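Local coordinates for protein phosphoserine aminotransferase (Bacillus alcalophilus, PDB 1W23) that uses pyridoxal 5'-phosphate to catalyse the reversible transamination between phosphoserine and 3-phosphohydroxypyruvate in serine biosynthesis, and also acts on phosphohydroxythreonine, at residues 7-15 and 194-202; 49-60 and 244-255. All coordinates share one frame; numbering follows the deposited sequence.

How the contacts relate
The segments alternate along the chain in the order 7-15, 49-60, 194-202, 244-255, so the two contacts interlock in sequence. Their centres are about 15 Å apart. Contact 1 is a buried meeting of two loops, one leading into helix 16-24 and one joining strands 189-193 and 204-209 of the seven-stranded sheet. Contact 2 pairs helix 44-61 with helix 241-256, farther from the chain centre. The two contacts touch through helix 241-256: L198 lies on V250 and L247, P200 on M246, and P15 on W253. Thus the loop that carries the cofactor lysine rests against helix 241-256, one partner of the pair in contact 2.

Contact 1. Residues 7-15 and 194-202; sequences FNAGPSALP and AQKNLGPSG. With PLP (pyridoxal-5'-phosphate), chain J.
The S12 hydroxyl lies between its backbone N and carbonyl carbon (chi1 58°), which turns OG toward the backbone of 194-202. There S12 OG is 3.1 Å from Q195 O and 3.1 Å from K196 O. K196 takes a bent route: its chain turns at chi2 (125°) and then runs straight to the cofactor. On the way K196 CE passes 3.5 Å from A9 O, and G10, with no side chain, leaves room for it. K196 NZ is joined to PLP C4A at 1.7 Å, long for an aldimine but in the place of the Schiff base. Q195 is bent too, and Q195 NE2 gives a fairly straight hydrogen bond of 2.9 Å to PLP O3P. This is the cofactor lysine loop of a fold-type I aminotransferase, set between strands 189-193 and 204-209. PLP is also hydrogen-bonded to S77, A76 and T152, and to N237 and T238 of the second subunit. Loop 7-15 of the same chain packs against this lysine loop. A cis peptide precedes P11, and P11 CA makes a CH...O contact with Q195 O at 3.3 Å (162° at the hydrogen). The P11 ring also packs on the CB atoms of Q195 and S201. The S201 hydroxyl is bonded to P239 and T241 of the second subunit. In the conformer described here, L14 CD2 lies 3.7 Å from G199 C. A water donates to K196 O at 3.1 Å and more weakly to A13 O.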
loop_
_atom_site.group_PDB
_atom_site.type_symbol
_atom_site.label_atom_id
_atom_site.label_comp_id
_atom_site.label_asym_id
_atom_site.label_seq_id
_atom_site.Cartn_x
_atom_site.Cartn_y
_atom_site.Cartn_z
ATOM N N PHE A 7 20.343 0.629 11.671
ATOM C CA PHE A 7 20.831 -0.184 10.560
ATOM C C PHE A 7 19.772 -1.157 10.052
ATOM O O PHE A 7 20.089 -2.168 9.423
ATOM C CB PHE A 7 22.100 -0.937 10.976
ATOM C CG PHE A 7 23.322 -0.065 11.134
ATOM C CD1 PHE A 7 23.700 0.464 12.346
ATOM C CD2 PHE A 7 24.123 0.248 10.036
ATOM C CE1 PHE A 7 24.826 1.246 12.476
ATOM C CE2 PHE A 7 25.262 1.023 10.164
ATOM C CZ PHE A 7 25.606 1.534 11.387
ATOM N N ASN A 8 18.504 -0.823 10.235
ATOM C CA ASN A 8 17.428 -1.685 9.742
ATOM C C ASN A 8 17.484 -1.863 8.227
ATOM O O ASN A 8 17.799 -0.937 7.454
ATOM C CB ASN A 8 16.056 -1.078 10.128
ATOM C CG ASN A 8 15.628 -1.453 11.512
ATOM O OD1 ASN A 8 15.991 -2.514 12.027
ATOM N ND2 ASN A 8 14.813 -0.610 12.134
ATOM N N ALA A 9 17.140 -3.092 7.800
ATOM C CA ALA A 9 17.262 -3.522 6.410
ATOM C C ALA A 9 16.051 -3.201 5.541
ATOM O O ALA A 9 16.134 -3.409 4.346
ATOM C CB ALA A 9 17.549 -5.027 6.357
ATOM N N GLY A 10 14.943 -2.780 6.125
ATOM C CA GLY A 10 13.768 -2.490 5.323
ATOM C C GLY A 10 12.499 -2.781 6.089
ATOM O O GLY A 10 12.294 -3.960 6.523
ATOM N N PRO A 11 11.596 -1.827 6.311
ATOM C CA PRO A 11 11.826 -0.403 6.238
ATOM C C PRO A 11 13.054 0.015 7.083
ATOM O O PRO A 11 13.655 -0.807 7.765
ATOM C CB PRO A 11 10.516 0.202 6.769
ATOM C CG PRO A 11 9.525 -0.862 6.518
ATOM C CD PRO A 11 10.255 -2.145 6.873
ATOM N N SER A 12 13.454 1.242 6.898
ATOM C CA SER A 12 14.785 1.684 7.275
ATOM C C SER A 12 14.808 3.149 7.633
ATOM O O SER A 12 13.793 3.861 7.607
ATOM C CB SER A 12 15.751 1.398 6.126
ATOM O OG SER A 12 15.357 2.033 4.948
ATOM N N ALA A 13 15.995 3.621 7.988
ATOM C CA ALA A 13 16.179 5.026 8.346
ATOM C C ALA A 13 15.675 5.944 7.231
ATOM O O ALA A 13 15.941 5.702 6.046
ATOM C CB ALA A 13 17.680 5.300 8.580
ATOM N N LEU A 14 15.032 7.022 7.606
ATOM C CA LEU A 14 14.626 8.105 6.701
ATOM C C LEU A 14 15.435 9.352 7.013
ATOM O O LEU A 14 15.952 9.482 8.142
ATOM C CB LEU A 14 13.111 8.314 6.781
ATOM C CG LEU A 14 12.259 7.147 6.259
ATOM C CD1 LEU A 14 10.797 7.285 6.655
ATOM C CD2 LEU A 14 12.296 7.043 4.746
ATOM N N PRO A 15 15.565 10.265 6.065
ATOM C CA PRO A 15 16.250 11.517 6.379
ATOM C C PRO A 15 15.400 12.308 7.355
ATOM O O PRO A 15 14.228 12.564 7.115
ATOM C CB PRO A 15 16.432 12.183 5.047
ATOM C CG PRO A 15 15.455 11.527 4.115
ATOM C CD PRO A 15 15.085 10.221 4.679
ATOM N N ALA A 194 9.667 1.205 -2.045
ATOM C CA ALA A 194 10.257 2.458 -1.602
ATOM C C ALA A 194 11.056 2.334 -0.329
ATOM O O ALA A 194 11.938 3.206 -0.116
ATOM C CB ALA A 194 9.195 3.517 -1.414
ATOM N N GLN A 195 10.798 1.359 0.503
ATOM C CA GLN A 195 11.195 1.339 1.926
ATOM C C GLN A 195 12.661 1.072 2.210
ATOM O O GLN A 195 13.021 0.751 3.347
ATOM C CB GLN A 195 10.345 0.332 2.667
ATOM C CG GLN A 195 10.567 -1.121 2.268
ATOM C CD GLN A 195 9.653 -1.651 1.155
ATOM O OE1 GLN A 195 8.995 -0.888 0.447
ATOM N NE2 GLN A 195 9.614 -2.991 1.011
ATOM N N LYS A 196 13.578 1.252 1.275
ATOM C CA LYS A 196 15.052 1.196 1.527
ATOM C C LYS A 196 15.674 2.549 1.249
ATOM O O LYS A 196 16.308 3.053 2.192
ATOM C CB LYS A 196 15.640 0.039 0.722
ATOM C CG LYS A 196 15.456 -1.325 1.308
ATOM C CD LYS A 196 14.802 -2.454 0.506
ATOM C CE LYS A 196 14.387 -3.620 1.366
ATOM N NZ LYS A 196 13.931 -4.933 0.653
ATOM N N ASN A 197 15.571 3.161 0.087
ATOM C CA ASN A 197 16.179 4.429 -0.263
ATOM C C ASN A 197 15.245 5.546 -0.639
ATOM O O ASN A 197 15.731 6.674 -0.885
ATOM C CB ASN A 197 17.078 4.266 -1.490
ATOM C CG ASN A 197 18.459 3.992 -1.099
ATOM O OD1 ASN A 197 18.922 4.173 0.029
ATOM N ND2 ASN A 197 19.114 3.673 -2.176
ATOM N N LEU A 198 13.928 5.223 -0.673
ATOM C CA LEU A 198 13.069 6.265 -1.164
ATOM C C LEU A 198 12.021 6.762 -0.208
ATOM O O LEU A 198 11.485 7.840 -0.427
ATOM C CB LEU A 198 12.422 5.819 -2.452
ATOM C CG LEU A 198 13.372 5.419 -3.568
ATOM C CD1 LEU A 198 12.557 5.003 -4.792
ATOM C CD2 LEU A 198 14.340 6.550 -3.888
ATOM N N GLY A 199 11.706 6.007 0.821
ATOM C CA GLY A 199 10.460 6.492 1.472
ATOM C C GLY A 199 10.050 5.331 2.388
ATOM O O GLY A 199 10.722 4.325 2.540
ATOM N N PRO A 200 8.912 5.470 2.908
ATOM C CA PRO A 200 8.352 4.399 3.722
ATOM C C PRO A 200 7.711 3.335 2.807
ATOM O O PRO A 200 7.613 3.367 1.648
ATOM C CB PRO A 200 7.351 5.097 4.664
ATOM C CG PRO A 200 6.798 6.187 3.785
ATOM C CD PRO A 200 8.055 6.696 3.097
ATOM N N SER A 201 7.356 2.264 3.490
ATOM C CA SER A 201 6.660 1.173 2.819
ATOM C C SER A 201 5.273 1.527 2.392
ATOM O O SER A 201 4.664 2.444 2.940
ATOM C CB SER A 201 6.633 -0.036 3.778
ATOM O OG SER A 201 5.750 0.259 4.836
ATOM N N GLY A 202 4.742 0.779 1.441
ATOM C CA GLY A 202 3.408 0.915 0.953
ATOM C C GLY A 202 3.288 1.455 -0.457
ATOM O O GLY A 202 2.190 1.456 -1.038
HETATM N N1 PLP J . 13.625 -7.330 -3.753
HETATM C C2 PLP J . 14.681 -6.866 -2.987
HETATM C C2A PLP J . 15.988 -6.716 -3.674
HETATM C C3 PLP J . 14.478 -6.556 -1.652
HETATM O O3 PLP J . 15.474 -6.091 -0.932
HETATM C C4 PLP J . 13.174 -6.740 -1.062
HETATM C C4A PLP J . 12.960 -6.336 0.352
HETATM C C5 PLP J . 12.130 -7.202 -1.882
HETATM C C6 PLP J . 12.393 -7.509 -3.207
HETATM C C5A PLP J . 10.745 -7.455 -1.361
HETATM O O4P PLP J . 10.036 -6.165 -1.263
HETATM P P PLP J . 8.526 -6.138 -0.643
HETATM O O1P PLP J . 8.634 -6.625 0.769
HETATM O O2P PLP J . 7.678 -7.058 -1.508
HETATM O O3P PLP J . 8.162 -4.672 -0.821
HETATM O O HOH W 1 17.686 5.660 3.070
#

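Contact 2. Residues 49-60 and 244-255; sequences VHEQAQNLLREL and IYMLRNVLDWIK
R248 reaches across to Q52 and is held at all three guanidinium nitrogens. CG lies anti to the backbone N (chi1 -169°), and bends at chi2 and chi3 turn the guanidinium toward N249. In the Q52 conformer described here, R248 NH1 donates to Q52 OE1 at 2.7 Å, with 146° at the hydrogen. OE1 is at the guanidinium edge, while NH1 sits well above the amide plane. R248 NE and NH2 both donate to N249 OD1, each at 3.0 Å, a side-on grip that fixes the rotation of the group. N249 ND2 is satisfied by A18 O and adds a weak bond to Y245 OH, which is also bonded to E25. A water donates to Q52 OE1 at 3.1 Å and to D252 OD2 at 2.6 Å. D252 OD2 also has a salt bridge with R21. Its pairing with R248 NE is long and a matter of charge alone, with no N-H aimed at it. At the other end, K255 NZ meets the syn lone pair of E59 OE1 at 2.8 Å in a salt bridge.

Between these polar pairs the interface is mostly apolar. V49 CG1 lies at the edge of the Y245 ring. L251 pushes CD1 against the A53 carbonyl oxygen and the branch point of L57, while CD2 meets L60 CD1. L56, R248 and L251 are each knobs in holes of the opposing helix. The axes of segments 49-60 and 244-255 come within 8.8 Å at an angle of 39°. This is knobs-into-holes packing of a helix pair, lying over F71 and V205 of the central sheet, as in the large domain of fold-type I aminotransferases.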
loop_
_atom_site.group_PDB
_atom_site.type_symbol
_atom_site.label_atom_id
_atom_site.label_comp_id
_atom_site.label_asym_id
_atom_site.label_seq_id
_atom_site.Cartn_x
_atom_site.Cartn_y
_atom_site.Cartn_z
ATOM N N VAL A 49 1.544 17.045 -5.167
ATOM C CA VAL A 49 2.505 16.135 -4.556
ATOM C C VAL A 49 2.834 14.953 -5.485
ATOM O O VAL A 49 4.005 14.603 -5.663
ATOM C CB VAL A 49 1.918 15.608 -3.232
ATOM C CG1 VAL A 49 2.771 14.454 -2.690
ATOM C CG2 VAL A 49 1.780 16.706 -2.193
ATOM N N HIS A 50 1.808 14.355 -6.081
ATOM C CA HIS A 50 1.948 13.210 -6.966
ATOM C C HIS A 50 2.861 13.581 -8.114
ATOM O O HIS A 50 3.792 12.859 -8.493
ATOM C CB HIS A 50 0.559 12.724 -7.363
ATOM C CG HIS A 50 0.321 11.379 -7.983
ATOM N ND1 HIS A 50 0.162 10.201 -7.285
ATOM C CD2 HIS A 50 0.160 11.051 -9.298
ATOM C CE1 HIS A 50 -0.065 9.204 -8.127
ATOM N NE2 HIS A 50 -0.073 9.691 -9.367
ATOM N N GLU A 51 2.571 14.713 -8.749
ATOM C CA GLU A 51 3.340 15.200 -9.883
ATOM C C GLU A 51 4.783 15.566 -9.487
ATOM O O GLU A 51 5.728 15.257 -10.225
ATOM C CB GLU A 51 2.653 16.402 -10.490
ATOM C CG GLU A 51 3.454 17.341 -11.356
ATOM C CD GLU A 51 2.578 18.400 -11.990
ATOM O OE1 GLU A 51 2.203 18.179 -13.156
ATOM O OE2 GLU A 51 2.247 19.439 -11.363
ATOM N N GLN A 52 4.946 16.225 -8.330
ATOM C CA GLN A 52 6.283 16.583 -7.902
ATOM C C GLN A 52 7.148 15.360 -7.621
ATOM O O GLN A 52 8.337 15.342 -7.936
ATOM C CB GLN A 52 6.265 17.412 -6.620
ATOM C CG GLN A 52 5.998 18.887 -6.771
ATOM C CD GLN A 52 5.994 19.649 -5.447
ATOM O OE1 GLN A 52 6.460 19.130 -4.437
ATOM N NE2 GLN A 52 5.468 20.876 -5.488
ATOM N N ALA A 53 6.527 14.330 -7.020
ATOM C CA ALA A 53 7.315 13.090 -6.767
ATOM C C ALA A 53 7.833 12.526 -8.069
ATOM O O ALA A 53 9.007 12.106 -8.185
ATOM C CB ALA A 53 6.444 12.042 -6.051
ATOM N N GLN A 54 6.988 12.468 -9.101
ATOM C CA GLN A 54 7.447 12.031 -10.427
ATOM C C GLN A 54 8.532 12.936 -10.971
ATOM O O GLN A 54 9.557 12.441 -11.485
ATOM C CB GLN A 54 6.249 11.933 -11.384
ATOM C CG GLN A 54 5.220 10.905 -10.978
ATOM C CD GLN A 54 4.086 10.696 -11.950
ATOM O OE1 GLN A 54 2.884 10.683 -11.641
ATOM N NE2 GLN A 54 4.361 10.517 -13.240
ATOM N N ASN A 55 8.305 14.251 -10.928
ATOM C CA ASN A 55 9.272 15.181 -11.534
ATOM C C ASN A 55 10.625 15.130 -10.822
ATOM O O ASN A 55 11.664 15.244 -11.485
ATOM C CB ASN A 55 8.671 16.587 -11.530
ATOM C CG ASN A 55 7.542 16.679 -12.569
ATOM O OD1 ASN A 55 7.356 15.849 -13.447
ATOM N ND2 ASN A 55 6.763 17.747 -12.440
ATOM N N LEU A 56 10.627 14.951 -9.512
ATOM C CA LEU A 56 11.876 14.840 -8.764
ATOM C C LEU A 56 12.591 13.567 -9.166
ATOM O O LEU A 56 13.810 13.567 -9.383
ATOM C CB LEU A 56 11.599 14.870 -7.266
ATOM C CG LEU A 56 11.260 16.226 -6.679
ATOM C CD1 LEU A 56 10.657 16.140 -5.282
ATOM C CD2 LEU A 56 12.530 17.073 -6.642
ATOM N N LEU A 57 11.877 12.426 -9.259
ATOM C CA LEU A 57 12.549 11.212 -9.700
ATOM C C LEU A 57 13.162 11.343 -11.103
ATOM O O LEU A 57 14.276 10.919 -11.374
ATOM C CB LEU A 57 11.545 10.033 -9.723
ATOM C CG LEU A 57 11.389 9.293 -8.417
ATOM C CD1 LEU A 57 10.085 8.506 -8.305
ATOM C CD2 LEU A 57 12.568 8.338 -8.227
ATOM N N ARG A 58 12.379 12.001 -11.971
ATOM C CA ARG A 58 12.811 12.204 -13.344
ATOM C C ARG A 58 14.072 13.011 -13.432
ATOM O O ARG A 58 14.996 12.685 -14.159
ATOM C CB ARG A 58 11.687 12.878 -14.091
ATOM C CG ARG A 58 11.939 13.107 -15.531
ATOM C CD ARG A 58 10.664 13.480 -16.320
ATOM N NE ARG A 58 9.574 12.472 -16.211
ATOM C CZ ARG A 58 9.569 11.371 -16.978
ATOM N NH1 ARG A 58 10.441 11.031 -17.914
ATOM N NH2 ARG A 58 8.561 10.484 -16.848
ATOM N N GLU A 59 14.116 14.109 -12.661
ATOM C CA GLU A 59 15.306 14.970 -12.625
ATOM C C GLU A 59 16.478 14.209 -12.008
ATOM O O GLU A 59 17.615 14.272 -12.518
ATOM C CB GLU A 59 15.012 16.258 -11.804
ATOM C CG GLU A 59 16.147 17.194 -11.586
ATOM C CD GLU A 59 15.827 18.405 -10.709
ATOM O OE1 GLU A 59 14.693 18.514 -10.172
ATOM O OE2 GLU A 59 16.812 19.136 -10.539
ATOM N N LEU A 60 16.270 13.543 -10.872
ATOM C CA LEU A 60 17.352 12.969 -10.114
ATOM C C LEU A 60 17.990 11.814 -10.832
ATOM O O LEU A 60 19.226 11.667 -10.738
ATOM C CB LEU A 60 16.858 12.557 -8.724
ATOM C CG LEU A 60 16.581 13.689 -7.779
ATOM C CD1 LEU A 60 15.764 13.211 -6.570
ATOM C CD2 LEU A 60 17.877 14.342 -7.315
ATOM N N ILE A 244 3.301 8.195 -0.878
ATOM C CA ILE A 244 3.805 8.982 -2.010
ATOM C C ILE A 244 4.233 10.363 -1.557
ATOM O O ILE A 244 5.268 10.901 -2.029
ATOM C CB ILE A 244 2.759 8.996 -3.153
ATOM C CG1 ILE A 244 2.624 7.591 -3.753
ATOM C CG2 ILE A 244 3.111 10.033 -4.201
ATOM C CD1 ILE A 244 1.360 7.341 -4.556
ATOM N N TYR A 245 3.510 10.977 -0.630
ATOM C CA TYR A 245 3.927 12.260 -0.047
ATOM C C TYR A 245 5.258 12.099 0.654
ATOM O O TYR A 245 6.171 12.952 0.482
ATOM C CB TYR A 245 2.803 12.694 0.936
ATOM C CG TYR A 245 3.270 13.710 1.932
ATOM C CD1 TYR A 245 3.335 15.071 1.639
ATOM C CD2 TYR A 245 3.674 13.335 3.212
ATOM C CE1 TYR A 245 3.769 15.986 2.581
ATOM C CE2 TYR A 245 4.130 14.235 4.125
ATOM C CZ TYR A 245 4.172 15.586 3.796
ATOM O OH TYR A 245 4.656 16.453 4.751
ATOM N N MET A 246 5.461 11.040 1.445
ATOM C CA MET A 246 6.758 10.862 2.114
ATOM C C MET A 246 7.860 10.630 1.103
ATOM O O MET A 246 8.992 11.131 1.293
ATOM C CB MET A 246 6.680 9.718 3.127
ATOM C CG MET A 246 5.920 10.064 4.377
ATOM S SD MET A 246 6.603 11.397 5.338
ATOM C CE MET A 246 8.278 10.910 5.585
ATOM N N LEU A 247 7.616 9.854 0.043
ATOM C CA LEU A 247 8.543 9.674 -1.044
ATOM C C LEU A 247 8.943 11.042 -1.631
ATOM O O LEU A 247 10.140 11.316 -1.824
ATOM C CB LEU A 247 7.910 8.768 -2.111
ATOM C CG LEU A 247 8.633 8.665 -3.466
ATOM C CD1 LEU A 247 9.947 8.059 -3.422
ATOM C CD2 LEU A 247 7.685 7.962 -4.451
ATOM N N ARG A 248 7.968 11.911 -1.911
ATOM C CA ARG A 248 8.277 13.241 -2.383
ATOM C C ARG A 248 9.240 13.921 -1.420
ATOM O O ARG A 248 10.244 14.524 -1.844
ATOM C CB ARG A 248 6.946 14.003 -2.585
ATOM C CG ARG A 248 7.066 15.349 -3.322
ATOM C CD ARG A 248 7.712 16.512 -2.542
ATOM N NE ARG A 248 7.041 16.724 -1.235
ATOM C CZ ARG A 248 6.007 17.514 -1.086
ATOM N NH1 ARG A 248 5.506 18.244 -2.081
ATOM N NH2 ARG A 248 5.420 17.589 0.133
ATOM N N ASN A 249 8.911 13.916 -0.117
ATOM C CA ASN A 249 9.781 14.579 0.860
ATOM C C ASN A 249 11.187 14.004 0.848
ATOM O O ASN A 249 12.180 14.790 0.955
ATOM C CB ASN A 249 9.191 14.464 2.258
ATOM C CG ASN A 249 7.977 15.313 2.503
ATOM O OD1 ASN A 249 7.429 15.966 1.601
ATOM N ND2 ASN A 249 7.595 15.366 3.791
ATOM N N VAL A 250 11.359 12.708 0.746
ATOM C CA VAL A 250 12.707 12.098 0.685
ATOM C C VAL A 250 13.430 12.532 -0.562
ATOM O O VAL A 250 14.618 12.879 -0.520
ATOM C CB VAL A 250 12.597 10.565 0.806
ATOM C CG1 VAL A 250 13.970 9.932 0.534
ATOM C CG2 VAL A 250 12.096 10.179 2.182
ATOM N N LEU A 251 12.743 12.537 -1.707
ATOM C CA LEU A 251 13.384 12.962 -2.956
ATOM C C LEU A 251 13.821 14.433 -2.881
ATOM O O LEU A 251 14.879 14.799 -3.411
ATOM C CB LEU A 251 12.447 12.747 -4.146
ATOM C CG LEU A 251 12.043 11.305 -4.436
ATOM C CD1 LEU A 251 10.894 11.289 -5.435
ATOM C CD2 LEU A 251 13.231 10.549 -4.983
ATOM N N ASP A 252 13.043 15.282 -2.250
ATOM C CA ASP A 252 13.449 16.697 -2.057
ATOM C C ASP A 252 14.758 16.744 -1.267
ATOM O O ASP A 252 15.633 17.567 -1.601
ATOM C CB ASP A 252 12.376 17.494 -1.335
ATOM C CG ASP A 252 11.431 18.296 -2.199
ATOM O OD1 ASP A 252 11.876 18.776 -3.263
ATOM O OD2 ASP A 252 10.268 18.448 -1.780
ATOM N N TRP A 253 14.917 15.921 -0.265
ATOM C CA TRP A 253 16.167 15.874 0.517
ATOM C C TRP A 253 17.314 15.369 -0.337
ATOM O O TRP A 253 18.420 15.957 -0.303
ATOM C CB TRP A 253 15.935 14.999 1.764
ATOM C CG TRP A 253 17.182 14.683 2.484
ATOM C CD1 TRP A 253 17.829 15.466 3.393
ATOM C CD2 TRP A 253 17.954 13.479 2.369
ATOM N NE1 TRP A 253 18.964 14.838 3.858
ATOM C CE2 TRP A 253 19.061 13.602 3.242
ATOM C CE3 TRP A 253 17.854 12.290 1.651
ATOM C CZ2 TRP A 253 20.034 12.618 3.402
ATOM C CZ3 TRP A 253 18.807 11.310 1.796
ATOM C CH2 TRP A 253 19.881 11.481 2.663
ATOM N N ILE A 254 17.142 14.316 -1.133
ATOM C CA ILE A 254 18.203 13.861 -2.007
ATOM C C ILE A 254 18.669 14.994 -2.903
ATOM O O ILE A 254 19.862 15.207 -3.113
ATOM C CB ILE A 254 17.801 12.604 -2.810
ATOM C CG1 ILE A 254 17.453 11.420 -1.888
ATOM C CG2 ILE A 254 18.905 12.215 -3.780
ATOM C CD1 ILE A 254 16.902 10.203 -2.632
ATOM N N LYS A 255 17.698 15.690 -3.515
ATOM C CA LYS A 255 18.031 16.803 -4.399
ATOM C C LYS A 255 18.784 17.876 -3.635
ATOM O O LYS A 255 19.800 18.403 -4.150
ATOM C CB LYS A 255 16.721 17.364 -5.024
ATOM C CG LYS A 255 16.999 18.593 -5.906
ATOM C CD LYS A 255 15.787 19.026 -6.692
ATOM C CE LYS A 255 16.022 20.305 -7.457
ATOM N NZ LYS A 255 14.836 20.630 -8.310
HETATM O O HOH W 2 8.450 20.274 -2.370
#